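Local structure of NalP translocator (Neisseria meningitidis, 1UYN) at residues Y129-N134 with N151-Q156; D182-D187 with N201-G206; H21-G26 with G63-S68; T207-A212 with N237-T242. The protein forms the outer-membrane beta-barrel of an autotransporter, a hydrophilic pore through which its protease passenger domain is translocated to the bacterial surface. All blocks are in the same frame, centred on the assembly; numbering follows the deposited sequence.

Contact 1: residues Y129-N134 with N151-Q156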
# COMPACT_ATOMS: atom_id res chain seq x y z
N TYR A 129 6.36 -2.56 9.24
CA TYR A 129 7.70 -3.10 9.07
C TYR A 129 7.46 -4.26 8.16
O TYR A 129 6.69 -5.15 8.51
CB TYR A 129 8.32 -3.59 10.38
CG TYR A 129 9.74 -4.08 10.24
CD1 TYR A 129 10.02 -5.40 9.90
CD2 TYR A 129 10.80 -3.22 10.41
CE1 TYR A 129 11.34 -5.85 9.77
CE2 TYR A 129 12.13 -3.65 10.28
CZ TYR A 129 12.40 -4.97 9.96
OH TYR A 129 13.75 -5.40 9.82
N GLY A 130 8.09 -4.23 6.99
CA GLY A 130 8.12 -5.40 6.16
C GLY A 130 9.48 -5.68 5.56
O GLY A 130 10.35 -4.83 5.48
N ARG A 131 9.61 -6.92 5.13
CA ARG A 131 10.76 -7.38 4.43
C ARG A 131 10.33 -7.70 3.02
O ARG A 131 9.18 -7.99 2.77
CB ARG A 131 11.29 -8.62 5.11
CG ARG A 131 11.63 -8.42 6.57
CD ARG A 131 13.01 -7.83 6.77
NE ARG A 131 13.95 -8.90 7.07
CZ ARG A 131 15.08 -9.09 6.41
NH1 ARG A 131 15.47 -8.28 5.41
NH2 ARG A 131 15.85 -10.12 6.74
N TYR A 132 11.26 -7.60 2.09
CA TYR A 132 10.94 -7.94 0.72
C TYR A 132 12.09 -8.68 0.05
O TYR A 132 13.22 -8.57 0.47
CB TYR A 132 10.45 -6.71 -0.07
CG TYR A 132 11.49 -5.68 -0.40
CD1 TYR A 132 12.28 -5.81 -1.51
CD2 TYR A 132 11.66 -4.57 0.41
CE1 TYR A 132 13.22 -4.88 -1.82
CE2 TYR A 132 12.63 -3.63 0.11
CZ TYR A 132 13.40 -3.79 -1.01
OH TYR A 132 14.38 -2.86 -1.34
N LYS A 133 11.75 -9.48 -0.93
CA LYS A 133 12.72 -10.15 -1.75
C LYS A 133 12.35 -9.93 -3.20
O LYS A 133 11.27 -10.27 -3.61
CB LYS A 133 12.76 -11.65 -1.43
CG LYS A 133 13.97 -12.34 -2.08
CD LYS A 133 14.21 -13.79 -1.59
CE LYS A 133 13.92 -14.85 -2.70
NZ LYS A 133 15.13 -15.71 -3.05
N ASN A 134 13.27 -9.38 -3.97
CA ASN A 134 13.06 -9.16 -5.41
C ASN A 134 13.91 -10.15 -6.15
O ASN A 134 15.12 -10.25 -5.94
CB ASN A 134 13.51 -7.73 -5.80
CG ASN A 134 12.59 -6.65 -5.27
OD1 ASN A 134 11.49 -6.93 -4.77
ND2 ASN A 134 13.04 -5.41 -5.34
N ASN A 151 17.31 -8.45 -1.01
CA ASN A 151 16.43 -8.27 0.09
C ASN A 151 16.43 -6.86 0.52
O ASN A 151 17.41 -6.18 0.38
CB ASN A 151 16.81 -9.17 1.26
CG ASN A 151 16.95 -10.62 0.85
OD1 ASN A 151 18.02 -11.22 1.06
ND2 ASN A 151 15.91 -11.20 0.27
N GLY A 152 15.31 -6.42 1.03
CA GLY A 152 15.24 -5.13 1.68
C GLY A 152 14.26 -5.13 2.85
O GLY A 152 13.64 -6.12 3.18
N THR A 153 14.21 -3.98 3.50
CA THR A 153 13.29 -3.67 4.56
C THR A 153 12.68 -2.37 4.19
O THR A 153 13.35 -1.48 3.68
CB THR A 153 14.04 -3.49 5.83
OG1 THR A 153 14.81 -4.67 6.05
CG2 THR A 153 13.09 -3.48 7.02
N LEU A 154 11.38 -2.28 4.39
CA LEU A 154 10.66 -1.05 4.24
C LEU A 154 9.87 -0.75 5.49
O LEU A 154 9.10 -1.58 5.95
CB LEU A 154 9.71 -1.19 3.07
CG LEU A 154 8.78 -0.04 2.82
CD1 LEU A 154 9.57 1.28 2.55
CD2 LEU A 154 7.90 -0.47 1.67
N MET A 155 10.04 0.44 6.04
CA MET A 155 9.21 0.86 7.16
C MET A 155 8.37 2.03 6.81
O MET A 155 8.79 2.89 6.10
CB MET A 155 10.07 1.23 8.34
CG MET A 155 10.68 -0.02 8.92
SD MET A 155 11.85 0.32 10.25
CE MET A 155 10.93 2.00 11.12
N GLN A 156 7.17 2.09 7.33
CA GLN A 156 6.38 3.27 7.13
C GLN A 156 5.96 3.78 8.50
O GLN A 156 5.71 3.00 9.45
CB GLN A 156 5.14 2.97 6.28
CG GLN A 156 5.44 2.36 4.92
CD GLN A 156 4.22 1.70 4.38
OE1 GLN A 156 3.58 0.91 5.10
NE2 GLN A 156 3.88 1.98 3.14
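Gly130 and Tyr132 pair through the backbone with Leu154 and Gly152 in two antiparallel hydrogen-bonded pairs, the short strand axes lying 4.7 Å apart at their closest. Gly130 N donates to Leu154 O at 3.0 Å in a nearly straight bond (168° at the hydrogen), and three similar bonds complete the ladder. With CG anti to the backbone N (chi1 -177°), the Tyr129 side chain crosses Thr153 and Met155 at a slant. Thr153 CG2 meets ring atom Tyr129 CZ at 3.4 Å. Met155 CG touches Tyr129 CD2 at 3.5 Å, and Met155 SD lies at the ring edge, 4.9 Å from the centroid of Tyr129, a Met-aromatic contact. These are neighbouring strands of the autotransporter barrel, and this outer face, shared with Arg131 and Lys133, probably lies near the membrane boundary, which would suit such a mixture of apolar, aromatic and charged groups. The other face looks into the pore. There Gly152 CA sits over one face of the Tyr132 ring, 3.7 Å from its centroid. Having no CB, Gly152 lets the ring come down over its CA, consistent with the glycine-aromatic mortise-tenon joint known from autotransporter barrels. The hydroxyl of Tyr132 reaches on to Gln186 of strand 172-192, while its ring meets His21 of the pore helix. Outside again, Lys133 lies alongside Asn151, Lys133 CG being 3.3 Å from Asn151 ND2.

Contact 2: residues D182-D187 with N201-G206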
# COMPACT_ATOMS: atom_id res chain seq x y z
N ASP A 182 8.45 6.82 4.37
CA ASP A 182 8.90 5.49 3.97
C ASP A 182 10.37 5.44 4.09
O ASP A 182 11.06 6.20 3.42
CB ASP A 182 8.60 5.22 2.50
CG ASP A 182 7.15 5.19 2.19
OD1 ASP A 182 6.33 5.02 3.12
OD2 ASP A 182 6.76 5.35 1.02
N LEU A 183 10.86 4.52 4.90
CA LEU A 183 12.29 4.28 5.04
C LEU A 183 12.59 2.92 4.42
O LEU A 183 12.12 1.90 4.89
CB LEU A 183 12.65 4.25 6.51
CG LEU A 183 14.12 4.17 6.89
CD1 LEU A 183 14.97 5.30 6.24
CD2 LEU A 183 14.21 4.25 8.37
N LEU A 184 13.39 2.90 3.36
CA LEU A 184 13.71 1.66 2.67
C LEU A 184 15.18 1.42 2.90
O LEU A 184 15.97 2.28 2.58
CB LEU A 184 13.43 1.78 1.18
CG LEU A 184 13.72 0.47 0.43
CD1 LEU A 184 12.48 -0.08 -0.21
CD2 LEU A 184 14.78 0.68 -0.62
N LYS A 185 15.55 0.30 3.49
CA LYS A 185 16.94 -0.13 3.51
C LYS A 185 16.99 -1.37 2.59
O LYS A 185 16.27 -2.35 2.81
CB LYS A 185 17.42 -0.43 4.93
CG LYS A 185 17.05 0.62 6.06
CD LYS A 185 18.30 1.27 6.73
CE LYS A 185 18.29 1.44 8.30
NZ LYS A 185 17.27 0.59 9.00
N GLN A 186 17.77 -1.32 1.52
CA GLN A 186 17.95 -2.48 0.65
C GLN A 186 19.40 -2.95 0.68
O GLN A 186 20.30 -2.14 0.52
CB GLN A 186 17.57 -2.11 -0.77
CG GLN A 186 17.58 -3.26 -1.76
CD GLN A 186 16.98 -2.85 -3.12
OE1 GLN A 186 15.72 -2.76 -3.27
NE2 GLN A 186 17.87 -2.57 -4.10
N ASP A 187 19.60 -4.27 0.86
CA ASP A 187 20.92 -4.90 0.82
C ASP A 187 21.61 -4.88 -0.53
O ASP A 187 21.02 -4.75 -1.59
CB ASP A 187 20.84 -6.38 1.23
CG ASP A 187 20.30 -6.59 2.65
OD1 ASP A 187 20.05 -5.57 3.35
OD2 ASP A 187 20.09 -7.75 3.14
N ASN A 201 25.25 -2.11 -4.60
CA ASN A 201 25.46 -1.80 -3.19
C ASN A 201 24.15 -1.53 -2.48
O ASN A 201 23.13 -1.31 -3.11
CB ASN A 201 26.31 -0.54 -3.01
CG ASN A 201 27.75 -0.71 -3.43
OD1 ASN A 201 28.28 -1.79 -3.67
ND2 ASN A 201 28.41 0.40 -3.50
N SER A 202 24.21 -1.59 -1.16
CA SER A 202 23.08 -1.29 -0.31
C SER A 202 22.69 0.14 -0.44
O SER A 202 23.45 0.98 -0.84
CB SER A 202 23.37 -1.60 1.16
OG SER A 202 24.41 -0.77 1.63
N LEU A 203 21.48 0.39 -0.02
CA LEU A 203 20.79 1.59 -0.32
C LEU A 203 19.83 1.86 0.86
O LEU A 203 19.08 1.01 1.23
CB LEU A 203 19.99 1.35 -1.62
CG LEU A 203 18.97 2.44 -1.93
CD1 LEU A 203 19.79 3.65 -2.39
CD2 LEU A 203 17.98 2.01 -2.97
N THR A 204 19.93 3.05 1.46
CA THR A 204 18.96 3.58 2.37
C THR A 204 18.24 4.74 1.70
O THR A 204 18.88 5.61 1.14
CB THR A 204 19.65 4.10 3.62
OG1 THR A 204 20.03 3.01 4.48
CG2 THR A 204 18.64 4.85 4.46
N GLU A 205 16.92 4.80 1.78
CA GLU A 205 16.23 5.96 1.19
C GLU A 205 14.93 6.30 1.94
O GLU A 205 14.03 5.50 2.03
CB GLU A 205 16.03 5.71 -0.28
CG GLU A 205 15.22 6.73 -1.04
CD GLU A 205 16.00 7.93 -1.49
OE1 GLU A 205 17.22 7.98 -1.23
OE2 GLU A 205 15.37 8.84 -2.11
N GLY A 206 14.85 7.51 2.47
CA GLY A 206 13.69 7.95 3.19
C GLY A 206 12.89 8.98 2.45
O GLY A 206 13.46 10.06 2.12
O HOH W 1 20.68 -2.58 -3.22
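Leu184 and Leu203 both face the pore, and with CG anti to the backbone N (chi1 -179° and 168°) their branches meet, crossing obliquely with Leu184 CD2 4.2 Å from Leu203 CD2. On the outer face, Lys185 and Thr204 lie side by side and point the same way. The bent lysine chain runs alongside the threonine, Lys185 CD 3.3 Å from Thr204 OG1, and its ammonium end leads away from the partner strand. Beneath the side chains runs an antiparallel ladder with two hydrogen-bonded pairs, Leu184 with Glu205 and Gln186 with Leu203. Within it Gln186 N reaches Leu203 O at 2.7 Å, and Glu205 N reaches Leu184 O at 2.8 Å. Where the regular pairing of this beta hairpin is interrupted at Asp187 and at Asn201-Ser202, a water takes over the bridging: it accepts from Gln186 NE2 at 2.9 Å and donates to Asp187 O at 2.7 Å and to Asn201 O at 2.8 Å. Glutamine suits this place because its amide can serve the water with NE2 while OE1 is bonded to the hydroxyls of Tyr132 and of Thr18 on the pore helix. Glu205, also facing inward, accepts from Asp240 N with OE2. Strand 145-163 pairs with the other edge of segment 182-187, while the loop around Tyr241 covers Leu184 and Glu205 on the pore side, next to helix 12-34.

Contact 3: residues H21-G26 with G63-S68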
# COMPACT_ATOMS: atom_id res chain seq x y z
N HIS A 21 7.25 -2.00 -5.35
CA HIS A 21 6.92 -2.58 -4.06
C HIS A 21 6.52 -1.51 -3.02
O HIS A 21 5.47 -1.63 -2.38
CB HIS A 21 8.09 -3.40 -3.50
CG HIS A 21 7.86 -3.87 -2.10
ND1 HIS A 21 6.89 -4.79 -1.78
CD2 HIS A 21 8.40 -3.48 -0.93
CE1 HIS A 21 6.89 -4.99 -0.47
NE2 HIS A 21 7.80 -4.20 0.07
N ALA A 22 7.36 -0.49 -2.85
CA ALA A 22 7.03 0.67 -1.99
C ALA A 22 5.66 1.28 -2.27
O ALA A 22 4.96 1.76 -1.36
CB ALA A 22 8.10 1.77 -2.12
N ASP A 23 5.31 1.32 -3.55
CA ASP A 23 4.10 1.98 -4.02
C ASP A 23 2.93 1.10 -3.61
O ASP A 23 1.94 1.59 -3.09
CB ASP A 23 4.19 2.12 -5.52
CG ASP A 23 3.06 2.89 -6.10
OD1 ASP A 23 3.03 4.11 -5.94
OD2 ASP A 23 2.18 2.36 -6.79
N MET A 24 3.07 -0.20 -3.81
CA MET A 24 2.06 -1.15 -3.35
C MET A 24 1.89 -1.12 -1.87
O MET A 24 0.76 -1.20 -1.40
CB MET A 24 2.38 -2.57 -3.79
CG MET A 24 1.60 -2.97 -5.05
SD MET A 24 2.29 -4.34 -5.93
CE MET A 24 2.03 -3.81 -7.57
N GLN A 25 3.00 -1.02 -1.15
CA GLN A 25 3.03 -0.94 0.31
C GLN A 25 2.27 0.26 0.85
O GLN A 25 1.69 0.17 1.92
CB GLN A 25 4.46 -0.87 0.82
CG GLN A 25 4.60 -1.22 2.27
CD GLN A 25 4.68 -2.73 2.53
OE1 GLN A 25 4.10 -3.52 1.78
NE2 GLN A 25 5.35 -3.12 3.63
N GLY A 26 2.24 1.38 0.15
CA GLY A 26 1.49 2.52 0.63
C GLY A 26 -0.01 2.23 0.64
O GLY A 26 -0.77 2.76 1.47
N GLY A 63 6.89 0.12 -17.46
CA GLY A 63 6.78 -1.18 -16.85
C GLY A 63 5.38 -1.48 -16.43
O GLY A 63 4.49 -0.62 -16.50
N LYS A 64 5.16 -2.73 -16.02
CA LYS A 64 3.84 -3.19 -15.67
C LYS A 64 3.94 -3.91 -14.34
O LYS A 64 4.62 -4.93 -14.20
CB LYS A 64 3.26 -4.10 -16.77
CG LYS A 64 2.59 -3.35 -17.92
CD LYS A 64 2.53 -4.14 -19.25
CE LYS A 64 1.63 -3.43 -20.29
NZ LYS A 64 2.04 -3.64 -21.74
N MET A 65 3.27 -3.35 -13.34
CA MET A 65 3.17 -3.99 -12.03
C MET A 65 1.84 -4.74 -11.89
O MET A 65 0.80 -4.29 -12.35
CB MET A 65 3.26 -2.93 -10.94
CG MET A 65 2.20 -1.86 -11.13
SD MET A 65 2.85 -0.22 -11.12
CE MET A 65 3.26 -0.21 -9.13
N ARG A 66 1.92 -5.88 -11.25
CA ARG A 66 0.75 -6.65 -10.86
C ARG A 66 1.03 -7.10 -9.45
O ARG A 66 2.17 -7.34 -9.07
CB ARG A 66 0.53 -7.86 -11.77
CG ARG A 66 -0.25 -7.59 -13.07
CD ARG A 66 -0.24 -8.80 -14.07
NE ARG A 66 -1.22 -8.67 -15.17
CZ ARG A 66 -1.27 -9.49 -16.25
NH1 ARG A 66 -0.40 -10.50 -16.39
NH2 ARG A 66 -2.19 -9.29 -17.21
N GLY A 67 0.01 -7.22 -8.65
CA GLY A 67 0.26 -7.53 -7.26
C GLY A 67 -0.94 -8.09 -6.57
O GLY A 67 -2.03 -7.67 -6.80
N SER A 68 -0.67 -9.02 -5.67
CA SER A 68 -1.65 -9.63 -4.82
C SER A 68 -1.17 -9.68 -3.37
O SER A 68 -0.08 -10.14 -3.10
CB SER A 68 -1.83 -11.05 -5.30
OG SER A 68 -2.92 -11.65 -4.65
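Met24, on the helix segment 21-26, faces Met65 and Gly67 of strand segment 63-68; the two short axes are 10.1 Å apart at their closest and their N-to-C directions differ by 45°. Side chains span that distance, and the methionine of the helix also reaches the strand backbone. Met24 slides past Met65 in the opposite direction, bringing Met24 CE to 3.7 Å from Met65 CB. The same methyl also lies against a carbonyl oxygen, Met24 CE to Arg66 O being 3.8 Å. Two residues further along the strand from Met65, Met24 SD lies 4.0 Å from Gly67 CA, an approach that glycine permits because it carries no CB on the side facing the helix. This is the hallmark of the NalP translocator: helix 12-34 runs inside the twelve-stranded barrel and packs on its inner wall, here on strand 62-79. Methionine suits such a meeting, as a flexible unbranched chain can fit itself to an uneven wall. Met65 starts with CG between the backbone N and the carbonyl carbon (chi1 56°) and then bends twice, and its terminal methyl also reaches Asp23. Met65 and Asp23 cross at about a right angle, with Met65 CE 3.6 Å from Asp23 OD2. The carboxylate of Asp23 has stronger polar partners: it forms salt bridges with Arg266 and Arg27, and OD2 is hydrogen-bonded to Tyr295.

Contact 4: residues T207-A212 with N237-T242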
# COMPACT_ATOMS: atom_id res chain seq x y z
N THR A 207 11.57 8.73 2.29
CA THR A 207 10.68 9.61 1.57
C THR A 207 9.40 10.02 2.36
O THR A 207 8.58 9.19 2.77
CB THR A 207 10.28 8.94 0.26
OG1 THR A 207 11.43 8.57 -0.49
CG2 THR A 207 9.59 9.91 -0.67
N LEU A 208 9.25 11.32 2.57
CA LEU A 208 8.02 11.88 3.06
C LEU A 208 7.01 12.03 1.95
O LEU A 208 7.36 12.48 0.87
CB LEU A 208 8.27 13.27 3.63
CG LEU A 208 7.25 13.81 4.61
CD1 LEU A 208 7.10 12.94 5.82
CD2 LEU A 208 7.78 15.17 5.01
N VAL A 209 5.77 11.68 2.28
CA VAL A 209 4.63 11.68 1.37
C VAL A 209 3.51 12.48 2.01
O VAL A 209 3.13 12.24 3.17
CB VAL A 209 4.06 10.22 1.12
CG1 VAL A 209 2.99 10.26 0.05
CG2 VAL A 209 5.16 9.25 0.70
N GLY A 210 2.97 13.43 1.27
CA GLY A 210 1.81 14.17 1.73
C GLY A 210 0.59 13.57 1.10
O GLY A 210 0.59 13.18 -0.05
N LEU A 211 -0.47 13.53 1.89
CA LEU A 211 -1.70 12.76 1.63
C LEU A 211 -2.84 13.62 2.08
O LEU A 211 -2.70 14.42 3.02
CB LEU A 211 -1.74 11.48 2.46
CG LEU A 211 -0.55 10.55 2.23
CD1 LEU A 211 -0.30 9.69 3.47
CD2 LEU A 211 -0.76 9.65 1.00
N ALA A 212 -3.97 13.47 1.42
CA ALA A 212 -5.11 14.36 1.61
C ALA A 212 -6.23 13.71 0.85
O ALA A 212 -5.98 13.09 -0.16
CB ALA A 212 -4.83 15.77 1.08
N ASN A 237 9.74 14.67 -1.17
CA ASN A 237 11.17 14.65 -1.47
C ASN A 237 11.52 13.55 -2.43
O ASN A 237 10.67 12.96 -3.05
CB ASN A 237 12.02 14.55 -0.20
CG ASN A 237 11.90 13.21 0.53
OD1 ASN A 237 10.80 12.65 0.69
ND2 ASN A 237 13.03 12.72 1.05
N GLY A 238 12.80 13.28 -2.59
CA GLY A 238 13.26 12.31 -3.57
C GLY A 238 12.95 10.88 -3.24
O GLY A 238 12.97 10.45 -2.08
N ARG A 239 12.63 10.12 -4.28
CA ARG A 239 12.39 8.70 -4.10
C ARG A 239 13.17 8.04 -5.19
O ARG A 239 12.64 7.70 -6.22
CB ARG A 239 10.92 8.36 -4.18
CG ARG A 239 10.62 6.94 -3.74
CD ARG A 239 9.21 6.50 -4.03
NE ARG A 239 8.19 7.09 -3.15
CZ ARG A 239 7.89 6.65 -1.91
NH1 ARG A 239 8.57 5.65 -1.35
NH2 ARG A 239 6.93 7.25 -1.23
N ASP A 240 14.46 7.90 -4.94
CA ASP A 240 15.41 7.26 -5.84
C ASP A 240 15.80 5.91 -5.26
O ASP A 240 16.35 5.84 -4.14
CB ASP A 240 16.66 8.14 -5.92
CG ASP A 240 17.41 8.02 -7.22
OD1 ASP A 240 17.24 7.01 -7.97
OD2 ASP A 240 18.24 8.92 -7.53
N TYR A 241 15.51 4.86 -6.01
CA TYR A 241 15.94 3.53 -5.64
C TYR A 241 16.96 2.99 -6.61
O TYR A 241 17.22 1.81 -6.65
CB TYR A 241 14.73 2.62 -5.52
CG TYR A 241 13.77 3.05 -4.44
CD1 TYR A 241 14.23 3.56 -3.22
CD2 TYR A 241 12.40 2.91 -4.62
CE1 TYR A 241 13.37 3.97 -2.23
CE2 TYR A 241 11.49 3.30 -3.63
CZ TYR A 241 11.98 3.85 -2.43
OH TYR A 241 11.12 4.25 -1.43
N THR A 242 17.60 3.87 -7.35
CA THR A 242 18.69 3.48 -8.22
C THR A 242 19.91 3.13 -7.38
O THR A 242 20.39 3.97 -6.62
CB THR A 242 19.00 4.60 -9.20
OG1 THR A 242 17.91 4.70 -10.13
CG2 THR A 242 20.19 4.28 -10.04
O HOH W 2 11.83 5.92 0.22
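Thr207 OG1 is gripped twice: it donates to Gly238 O at 2.9 Å and accepts from a water at 2.8 Å that also pairs with Tyr241 OH. Through these bonds the loop, which has left the barrel sheet after strand 224-235, comes to lie at the pore side of strand 199-219. Threonine suits the junction, since its two branches serve different chemistry: OG1 beside the backbone N (chi1 -56°) binds the loop carbonyl, while CG2 lies over one face of the Arg239 guanidinium, 3.9 Å from Arg239 CZ. At the edge of the same group, near its plane, Val209 CG2 approaches Arg239 NH2 at 3.3 Å. The rotation of the guanidinium is fixed by polar partners on all three nitrogens. NE forms a salt bridge with Asp235 and NH2 another with Asp182, while Arg239 NH1 donates to Tyr241 OH at 2.9 Å, close to the guanidinium plane; the two carboxylates balance the charge of the arginine. Asn237 uses both ends of its amide on the strand. Its OD1 accepts from Leu208 N at 2.8 Å in a clearly bent bond (132° at the hydrogen), and its ND2 donates to Gly206 O, so the side-chain amide carries the pairing one step beyond the backbone bonding of Leu208 with Leu236. Further along the loop, Asp240 closes an Asx turn: Thr242 N donates to Asp240 OD1 at 3.2 Å, meeting the oxygen from above the carboxylate plane.

Contacts 1 and 2 are both antiparallel backbone ladders in successive hairpins of the wall, and they join directly because strands 145-163 and 172-192 are neighbours in the sheet. Each has an outer and a pore face and is only partly buried. Contact 3 is the buried one, a thioether packing of the pore helix on strand 62-79, with Asp23 bonded to residues outside the two segments. Contact 4 continues strand 199-219 from contact 2 but replaces the ladder with side-chain hydrogen bonds, a water and salt bridges. The helix of contact 3 touches contact 1 through Gln25 and His21, and contact 4 through Ala22.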